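Local coordinates for transcriptional regulator (LacI family) (Clostridium acetobutylicum ATCC 824, PDB 3G85), which probably binds regulatory DNA and controls transcription, as LacI-family regulators do, perhaps in response to a small effector, at residues A[164-169]-A[176-181]; A[192-197]-A[201-206]. All blocks are in the same frame, centred on the assembly; numbering follows the deposited sequence.

Contact 1: residues A[164-169]-A[176-181]; sequences HIIAAE and VDAAKK
Where A168 and A178 meet there is no ring to offer a face or an edge; the flat groups are the carboxylates of E169 and D177, set to one side and linked through a water. That water donates to D177 OD2 at 2.7 Å and, more weakly, to E169 OE1. E169 OE1 and D177 OD2 stay 5.2 Å apart, and the water between them probably eases the repulsion of two like charges. The packing itself is aliphatic. CB of A168 meets CB of A178 at 3.8 Å, and alanine suits both places because small side chains let helix 172-182 lie close against edge strand 165-167. With CG1 of I166 at chi1 -58°, the branch methyl CG2 is left anti to the backbone N, 4.3 Å from A178 CB and equally far from K181 CD. The extended K181 carries NZ on to a second water, which accepts from it at 2.8 Å and donates to A167 O. Strand and helix lead on to parallel strand 191-194, a beta-alpha-beta crossover passing over strand 131-134, whose I133 floors the alanine pair. The chemistry implies an apolar join of alanines and I166, with the charged ends of K181, E169 and D177 at its water-bridged border.

Contact 2: residues A[192-197]-A[201-206]; sequences LFCNSD and LGVISV
L192 holds CG anti to the backbone N (chi1 176°), and V203 does the same with CG1 (chi1 168°); these torsions carry both groups away from their own backbone N, and the side chains meet tip to tip across the strand-helix interface, CD2 of L192 lying 3.8 Å from CG1 of V203. The other valine branch, CG2, stands beside its own backbone N and faces C194 SG at 4.2 Å. Branching at CB thus lets one residue serve two strand neighbours, while a cysteine, small and apolar, suits the buried strand position that faces CG2. I133 and I220, from the strands flanking 191-194, also pack on V203. This is the first half of a beta-alpha-beta crossover, strand 191-194 to helix 197-209 to strand 219-224, in the periplasmic-binding-protein-like fold. S196 sits at the N-cap: OG takes the N-H of I199 and also bonds N170 OD1. The first turn then closes with L201 N donating to D197 O at 2.9 Å, an N-H...O angle of 153°. L201 CG also lies 3.4 Å from D197 O, and its side chain probably shields the bond from solvent. The carboxylate of D197 turns to another loop, where OD1 is gripped by the backbone N-H groups of M225 and N226, tying the start of the helix to the end of the next strand.

How the contacts relate
Contact 1 precedes contact 2 along the chain; their centres are about 9 Å apart, and both contacts reach the same mixed sheet. Helices 172-182 and 197-209 lie side by side: V176 CG2 comes 3.4 Å from G202 O, and A179 CB lies 3.7 Å from V206 CB. The face of helix 172-182 that points away from strand 165-167, with A179, thus packs on helix 197-209. I133 is common ground, touched by A168 and A178 from contact 1 and by L192 and V203 from contact 2. Just beyond that strand, the backbone N of T135 donates to N195 OD1, and its OG1 makes a weak hydrogen bond with A168 O. The strand ends gathered here probably border the interdomain cleft where relatives bind effectors.

Contact 1: residues A[164-169]-A[176-181]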
loop_
_atom_site.group_PDB
_atom_site.type_symbol
_atom_site.label_atom_id
_atom_site.label_comp_id
_atom_site.label_asym_id
_atom_site.label_seq_id
_atom_site.Cartn_x
_atom_site.Cartn_y
_atom_site.Cartn_z
ATOM N N HIS A 164 -14.946 -11.046 -13.723
ATOM C CA HIS A 164 -14.632 -11.459 -12.345
ATOM C C HIS A 164 -13.664 -10.538 -11.663
ATOM O O HIS A 164 -13.076 -10.907 -10.680
ATOM C CB HIS A 164 -14.115 -12.888 -12.275
ATOM C CG HIS A 164 -15.140 -13.901 -12.652
ATOM N ND1 HIS A 164 -14.829 -15.225 -12.877
ATOM C CD2 HIS A 164 -16.475 -13.782 -12.851
ATOM C CE1 HIS A 164 -15.933 -15.882 -13.188
ATOM N NE2 HIS A 164 -16.945 -15.029 -13.178
ATOM N N ILE A 165 -13.482 -9.360 -12.240
ATOM C CA ILE A 165 -12.823 -8.260 -11.595
ATOM C C ILE A 165 -13.945 -7.301 -11.191
ATOM O O ILE A 165 -14.727 -6.828 -12.036
ATOM C CB ILE A 165 -11.788 -7.605 -12.536
ATOM C CG1 ILE A 165 -10.657 -8.602 -12.839
ATOM C CG2 ILE A 165 -11.217 -6.375 -11.898
ATOM C CD1 ILE A 165 -9.883 -8.292 -14.094
ATOM N N ILE A 166 -14.064 -7.073 -9.886
ATOM C CA ILE A 166 -15.187 -6.330 -9.325
ATOM C C ILE A 166 -14.625 -5.107 -8.609
ATOM O O ILE A 166 -13.762 -5.259 -7.719
ATOM C CB ILE A 166 -15.970 -7.217 -8.309
ATOM C CG1 ILE A 166 -16.479 -8.495 -8.994
ATOM C CG2 ILE A 166 -17.095 -6.462 -7.641
ATOM C CD1 ILE A 166 -17.053 -9.537 -8.044
ATOM N N ALA A 167 -15.083 -3.920 -9.007
ATOM C CA ALA A 167 -14.693 -2.682 -8.341
ATOM C C ALA A 167 -15.278 -2.674 -6.932
ATOM O O ALA A 167 -16.385 -3.209 -6.704
ATOM C CB ALA A 167 -15.162 -1.450 -9.125
ATOM N N ALA A 168 -14.547 -2.074 -5.992
ATOM C CA ALA A 168 -15.047 -1.895 -4.625
ATOM C C ALA A 168 -14.504 -0.632 -3.982
ATOM O O ALA A 168 -13.398 -0.169 -4.312
ATOM C CB ALA A 168 -14.659 -3.109 -3.762
ATOM N N GLU A 169 -15.261 -0.078 -3.037
ATOM C CA GLU A 169 -14.704 0.955 -2.160
ATOM C C GLU A 169 -13.743 0.351 -1.159
ATOM O O GLU A 169 -13.939 -0.791 -0.708
ATOM C CB GLU A 169 -15.800 1.668 -1.390
ATOM C CG GLU A 169 -16.302 2.906 -2.069
ATOM C CD GLU A 169 -17.682 3.290 -1.570
ATOM O OE1 GLU A 169 -18.125 2.750 -0.504
ATOM O OE2 GLU A 169 -18.327 4.129 -2.255
ATOM N N VAL A 176 -17.892 -5.815 1.952
ATOM C CA VAL A 176 -19.207 -6.431 2.151
ATOM C C VAL A 176 -20.036 -6.246 0.855
ATOM O O VAL A 176 -20.515 -7.220 0.316
ATOM C CB VAL A 176 -19.949 -5.863 3.392
ATOM C CG1 VAL A 176 -21.431 -6.303 3.404
ATOM C CG2 VAL A 176 -19.236 -6.341 4.698
ATOM N N ASP A 177 -20.134 -5.019 0.342
ATOM C CA ASP A 177 -20.860 -4.760 -0.896
ATOM C C ASP A 177 -20.340 -5.592 -2.091
ATOM O O ASP A 177 -21.137 -6.162 -2.870
ATOM C CB ASP A 177 -20.858 -3.265 -1.199
ATOM C CG ASP A 177 -21.716 -2.460 -0.237
ATOM O OD1 ASP A 177 -22.517 -3.042 0.521
ATOM O OD2 ASP A 177 -21.549 -1.217 -0.221
ATOM N N ALA A 178 -19.016 -5.713 -2.203
ATOM C CA ALA A 178 -18.390 -6.438 -3.293
ATOM C C ALA A 178 -18.685 -7.939 -3.206
ATOM O O ALA A 178 -18.934 -8.580 -4.227
ATOM C CB ALA A 178 -16.860 -6.179 -3.319
ATOM N N ALA A 179 -18.651 -8.507 -1.998
ATOM C CA ALA A 179 -18.890 -9.936 -1.825
ATOM C C ALA A 179 -20.335 -10.291 -2.187
ATOM O O ALA A 179 -20.598 -11.386 -2.706
ATOM C CB ALA A 179 -18.603 -10.355 -0.388
ATOM N N LYS A 180 -21.257 -9.384 -1.885
ATOM C CA LYS A 180 -22.678 -9.594 -2.212
ATOM C C LYS A 180 -22.866 -9.689 -3.742
ATOM O O LYS A 180 -23.638 -10.514 -4.235
ATOM C CB LYS A 180 -23.544 -8.505 -1.591
ATOM C CG LYS A 180 -23.644 -8.616 -0.086
ATOM C CD LYS A 180 -24.607 -7.591 0.525
ATOM C CE LYS A 180 -24.648 -7.725 2.046
ATOM N NZ LYS A 180 -25.653 -6.761 2.647
ATOM N N LYS A 181 -22.120 -8.882 -4.484
ATOM C CA LYS A 181 -22.106 -8.979 -5.961
ATOM C C LYS A 181 -21.406 -10.244 -6.413
ATOM O O LYS A 181 -21.925 -10.964 -7.274
ATOM C CB LYS A 181 -21.402 -7.782 -6.577
ATOM C CG LYS A 181 -21.984 -6.492 -6.191
ATOM C CD LYS A 181 -21.204 -5.340 -6.805
ATOM C CE LYS A 181 -21.698 -4.037 -6.179
ATOM N NZ LYS A 181 -20.912 -2.843 -6.571
HETATM O O HOH W 1 -18.628 -3.449 -5.066
HETATM O O HOH W 2 -19.519 0.006 -1.565
#

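Contact 2: residues A[192-197]-A[201-206]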
loop_
_atom_site.group_PDB
_atom_site.type_symbol
_atom_site.label_atom_id
_atom_site.label_comp_id
_atom_site.label_asym_id
_atom_site.label_seq_id
_atom_site.Cartn_x
_atom_site.Cartn_y
_atom_site.Cartn_z
ATOM N N LEU A 192 -9.565 -15.916 -4.720
ATOM C CA LEU A 192 -9.940 -14.518 -4.708
ATOM C C LEU A 192 -8.775 -13.651 -4.250
ATOM O O LEU A 192 -8.243 -13.859 -3.177
ATOM C CB LEU A 192 -11.164 -14.307 -3.786
ATOM C CG LEU A 192 -11.593 -12.837 -3.607
ATOM C CD1 LEU A 192 -12.160 -12.241 -4.907
ATOM C CD2 LEU A 192 -12.609 -12.724 -2.473
ATOM N N PHE A 193 -8.397 -12.693 -5.085
ATOM C CA PHE A 193 -7.432 -11.665 -4.732
ATOM C C PHE A 193 -8.153 -10.375 -4.321
ATOM O O PHE A 193 -8.994 -9.862 -5.062
ATOM C CB PHE A 193 -6.533 -11.406 -5.936
ATOM C CG PHE A 193 -5.553 -10.275 -5.758
ATOM C CD1 PHE A 193 -4.476 -10.402 -4.859
ATOM C CD2 PHE A 193 -5.670 -9.129 -6.527
ATOM C CE1 PHE A 193 -3.532 -9.390 -4.738
ATOM C CE2 PHE A 193 -4.711 -8.074 -6.402
ATOM C CZ PHE A 193 -3.657 -8.222 -5.495
ATOM N N CYS A 194 -7.820 -9.841 -3.150
ATOM C CA CYS A 194 -8.355 -8.521 -2.753
ATOM C C CYS A 194 -7.194 -7.555 -2.658
ATOM O O CYS A 194 -6.204 -7.864 -2.008
ATOM C CB CYS A 194 -9.062 -8.584 -1.401
ATOM S SG CYS A 194 -10.490 -9.708 -1.343
ATOM N N ASN A 195 -7.296 -6.404 -3.290
ATOM C CA ASN A 195 -6.130 -5.509 -3.285
ATOM C C ASN A 195 -6.100 -4.604 -2.046
ATOM O O ASN A 195 -5.313 -3.649 -1.989
ATOM C CB ASN A 195 -5.960 -4.738 -4.626
ATOM C CG ASN A 195 -6.958 -3.593 -4.809
ATOM O OD1 ASN A 195 -7.960 -3.506 -4.115
ATOM N ND2 ASN A 195 -6.672 -2.696 -5.767
ATOM N N SER A 196 -6.957 -4.898 -1.066
ATOM C CA SER A 196 -6.772 -4.312 0.278
ATOM C C SER A 196 -7.274 -5.301 1.325
ATOM O O SER A 196 -8.198 -6.108 1.066
ATOM C CB SER A 196 -7.450 -2.931 0.418
ATOM O OG SER A 196 -8.751 -3.022 0.957
ATOM N N ASP A 197 -6.656 -5.261 2.501
ATOM C CA ASP A 197 -7.108 -6.109 3.606
ATOM C C ASP A 197 -8.472 -5.684 4.134
ATOM O O ASP A 197 -9.229 -6.552 4.567
ATOM C CB ASP A 197 -6.110 -6.127 4.760
ATOM C CG ASP A 197 -5.874 -4.735 5.319
ATOM O OD1 ASP A 197 -5.341 -3.898 4.563
ATOM O OD2 ASP A 197 -6.302 -4.460 6.474
ATOM N N LEU A 201 -11.562 -8.251 4.733
ATOM C CA LEU A 201 -12.299 -8.426 5.993
ATOM C C LEU A 201 -13.818 -8.333 5.788
ATOM O O LEU A 201 -14.580 -9.128 6.372
ATOM C CB LEU A 201 -11.864 -7.405 7.037
ATOM C CG LEU A 201 -10.427 -7.617 7.534
ATOM C CD1 LEU A 201 -10.045 -6.404 8.408
ATOM C CD2 LEU A 201 -10.232 -9.016 8.236
ATOM N N GLY A 202 -14.238 -7.428 4.916
ATOM C CA GLY A 202 -15.654 -7.309 4.557
ATOM C C GLY A 202 -16.152 -8.550 3.813
ATOM O O GLY A 202 -17.273 -9.034 4.055
ATOM N N VAL A 203 -15.332 -9.036 2.888
ATOM C CA VAL A 203 -15.657 -10.262 2.125
ATOM C C VAL A 203 -15.896 -11.459 3.058
ATOM O O VAL A 203 -16.904 -12.158 2.964
ATOM C CB VAL A 203 -14.581 -10.599 1.109
ATOM C CG1 VAL A 203 -14.813 -12.052 0.555
ATOM C CG2 VAL A 203 -14.504 -9.528 -0.006
ATOM N N ILE A 204 -14.990 -11.669 3.997
ATOM C CA ILE A 204 -15.109 -12.778 4.926
ATOM C C ILE A 204 -16.355 -12.619 5.809
ATOM O O ILE A 204 -16.977 -13.646 6.163
ATOM C CB ILE A 204 -13.808 -12.918 5.742
ATOM C CG1 ILE A 204 -12.736 -13.525 4.861
ATOM C CG2 ILE A 204 -13.986 -13.765 6.980
ATOM C CD1 ILE A 204 -11.370 -13.054 5.289
ATOM N N SER A 205 -16.743 -11.370 6.126
ATOM C CA SER A 205 -17.976 -11.106 6.883
ATOM C C SER A 205 -19.154 -11.811 6.165
ATOM O O SER A 205 -19.943 -12.553 6.773
ATOM C CB SER A 205 -18.238 -9.592 6.987
ATOM O OG SER A 205 -19.459 -9.277 7.633
ATOM N N VAL A 206 -19.234 -11.582 4.863
ATOM C CA VAL A 206 -20.337 -12.108 4.047
ATOM C C VAL A 206 -20.204 -13.627 3.867
ATOM O O VAL A 206 -21.177 -14.368 4.058
ATOM C CB VAL A 206 -20.416 -11.385 2.695
ATOM C CG1 VAL A 206 -21.459 -12.059 1.769
ATOM C CG2 VAL A 206 -20.772 -9.940 2.901
#